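PDB 3JS9: nucleoside diphosphate kinase family protein from Babesia bovis, which probably catalyses the magnesium-dependent transfer of the terminal phosphate of a nucleoside triphosphate to a nucleoside diphosphate. Local coordinates for residues Ile14-Asp19 / Phe79-Glu84. Sequence-based numbering, arbitrary orientation.
With SO4 (sulfate ion), chain G.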
# COMPACT_ATOMS: atom_id res chain seq x y z
N ILE A 14 -11.43 2.15 -20.56
CA ILE A 14 -11.56 2.48 -19.14
C ILE A 14 -11.29 4.00 -18.99
O ILE A 14 -10.29 4.51 -19.52
CB ILE A 14 -10.55 1.63 -18.23
CG1 ILE A 14 -10.65 0.10 -18.47
CG2 ILE A 14 -10.62 2.02 -16.72
CD1 ILE A 14 -11.93 -0.66 -17.97
N MET A 15 -12.14 4.71 -18.25
CA MET A 15 -12.00 6.15 -18.16
C MET A 15 -12.16 6.70 -16.73
O MET A 15 -13.22 6.56 -16.09
CB MET A 15 -12.98 6.84 -19.12
CG MET A 15 -12.86 8.37 -19.11
SD MET A 15 -13.94 9.27 -20.28
CE MET A 15 -15.56 8.58 -19.83
N VAL A 16 -11.10 7.31 -16.23
CA VAL A 16 -11.22 7.99 -14.96
C VAL A 16 -12.00 9.27 -15.25
O VAL A 16 -11.58 10.08 -16.09
CB VAL A 16 -9.85 8.36 -14.36
CG1 VAL A 16 -10.03 9.01 -12.98
CG2 VAL A 16 -9.00 7.13 -14.29
N LYS A 17 -13.12 9.46 -14.54
CA LYS A 17 -14.01 10.57 -14.81
C LYS A 17 -13.59 11.75 -13.95
O LYS A 17 -12.70 11.60 -13.09
CB LYS A 17 -15.44 10.17 -14.46
CG LYS A 17 -16.04 9.04 -15.27
CD LYS A 17 -17.41 8.80 -14.67
CE LYS A 17 -18.05 7.54 -15.12
NZ LYS A 17 -19.37 7.51 -14.39
N PRO A 18 -14.23 12.92 -14.15
CA PRO A 18 -13.73 14.10 -13.43
C PRO A 18 -13.64 13.96 -11.92
O PRO A 18 -12.72 14.55 -11.32
CB PRO A 18 -14.73 15.20 -13.82
CG PRO A 18 -15.13 14.82 -15.23
CD PRO A 18 -15.19 13.29 -15.21
N ASP A 19 -14.57 13.24 -11.29
CA ASP A 19 -14.55 13.08 -9.84
C ASP A 19 -13.33 12.23 -9.46
O ASP A 19 -12.62 12.55 -8.49
CB ASP A 19 -15.89 12.52 -9.30
CG ASP A 19 -16.33 11.23 -10.02
OD1 ASP A 19 -16.32 11.22 -11.27
OD2 ASP A 19 -16.67 10.24 -9.35
N PHE A 79 -9.29 10.86 -17.63
CA PHE A 79 -8.11 10.10 -18.02
C PHE A 79 -8.53 8.85 -18.75
O PHE A 79 -9.24 8.02 -18.18
CB PHE A 79 -7.22 9.82 -16.81
CG PHE A 79 -5.92 9.11 -17.16
CD1 PHE A 79 -5.85 7.73 -17.17
CD2 PHE A 79 -4.77 9.84 -17.43
CE1 PHE A 79 -4.66 7.09 -17.48
CE2 PHE A 79 -3.57 9.20 -17.75
CZ PHE A 79 -3.51 7.84 -17.78
N CYS A 80 -8.09 8.72 -20.00
CA CYS A 80 -8.54 7.68 -20.93
C CYS A 80 -7.53 6.58 -21.05
O CYS A 80 -6.34 6.87 -21.15
CB CYS A 80 -8.72 8.26 -22.34
SG CYS A 80 -9.67 9.81 -22.46
N MET A 81 -8.00 5.33 -21.11
CA MET A 81 -7.14 4.14 -21.26
C MET A 81 -7.82 3.10 -22.11
O MET A 81 -9.05 3.04 -22.14
CB MET A 81 -6.83 3.49 -19.90
CG MET A 81 -6.00 4.37 -18.96
SD MET A 81 -6.13 3.74 -17.29
CE MET A 81 -7.67 4.51 -16.68
N ILE A 82 -7.02 2.29 -22.80
CA ILE A 82 -7.50 1.02 -23.37
C ILE A 82 -6.59 -0.07 -22.82
O ILE A 82 -5.38 0.08 -22.79
CB ILE A 82 -7.40 0.98 -24.90
CG1 ILE A 82 -8.36 1.97 -25.53
CG2 ILE A 82 -7.62 -0.47 -25.45
CD1 ILE A 82 -8.23 2.02 -27.10
N TRP A 83 -7.21 -1.17 -22.38
CA TRP A 83 -6.51 -2.31 -21.81
C TRP A 83 -6.87 -3.57 -22.58
O TRP A 83 -8.02 -3.75 -22.97
CB TRP A 83 -6.90 -2.46 -20.34
CG TRP A 83 -6.33 -1.41 -19.46
CD1 TRP A 83 -6.90 -0.21 -19.13
CD2 TRP A 83 -5.05 -1.44 -18.82
NE1 TRP A 83 -6.06 0.50 -18.31
CE2 TRP A 83 -4.91 -0.23 -18.12
CE3 TRP A 83 -4.00 -2.37 -18.78
CZ2 TRP A 83 -3.77 0.07 -17.37
CZ3 TRP A 83 -2.86 -2.07 -18.04
CH2 TRP A 83 -2.76 -0.86 -17.33
N GLU A 84 -5.89 -4.46 -22.72
CA GLU A 84 -6.02 -5.63 -23.56
C GLU A 84 -5.85 -6.92 -22.78
O GLU A 84 -5.00 -6.98 -21.88
CB GLU A 84 -4.99 -5.56 -24.70
CG GLU A 84 -4.93 -6.77 -25.60
CD GLU A 84 -4.01 -6.57 -26.77
OE1 GLU A 84 -2.88 -7.09 -26.75
OE2 GLU A 84 -4.43 -5.88 -27.73
S SO4 G . -20.64 5.38 -17.03
O1 SO4 G . -20.15 3.99 -16.97
O2 SO4 G . -21.98 5.36 -17.56
O3 SO4 G . -19.86 6.32 -17.86
O4 SO4 G . -20.63 5.83 -15.66
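The carbonyl oxygen of F79 is gripped twice by strand 10-16: V16 N donates a hydrogen bond to F79 O at 2.8 Å, and M15 CA adds a CA-H...O contact to F79 O at 3.3 Å. F79 N returns a bond to V16 O, closing one hydrogen-bonded pair. I14 and M81 form the next, where I14 N reaches M81 O at 3.0 Å from above the carbonyl plane, with an almost straight N-H...O angle of 169°, and M81 N answers to I14 O. M15 and C80 sit between them as the non-hydrogen-bonded pair, in the alternation of antiparallel strands.

Packing falls mainly on the face that carries I14, V16, F79, M81 and W83. In M81, chi1 (-65°) sets CG beside the backbone N, and the bend at chi3 (-85°) turns CE onto two methyls of the facing strand, 3.8 Å from V16 CG2 and 3.9 Å from I14 CG2. The sulfur lies in plane at the edges of both the F79 and W83 rings, and W83 NE1 gives M81 SD a weak hydrogen bond of 3.4 Å, which may help to hold the thioether. I14 sends its other branch to the indole, CG1 meeting W83 CD1 at 3.8 Å. Helix 26-36 covers this face, F33 stacking on W83, while F79 packs against F79 of a neighbouring subunit.

On the other face M15 touches H123, the predicted phosphohistidine. Just past the strand, K17, a predicted ATP ligand at the N-cap position of helix 18-22, directs its extended chain to a sulfate, probably from the crystallisation liquor, also bound by H123 and Y57. The pairing thus joins the two central strands of the antiparallel sheet, order 2-3-1-4, of the ferredoxin-like nucleoside diphosphate kinase fold, beside its predicted active site.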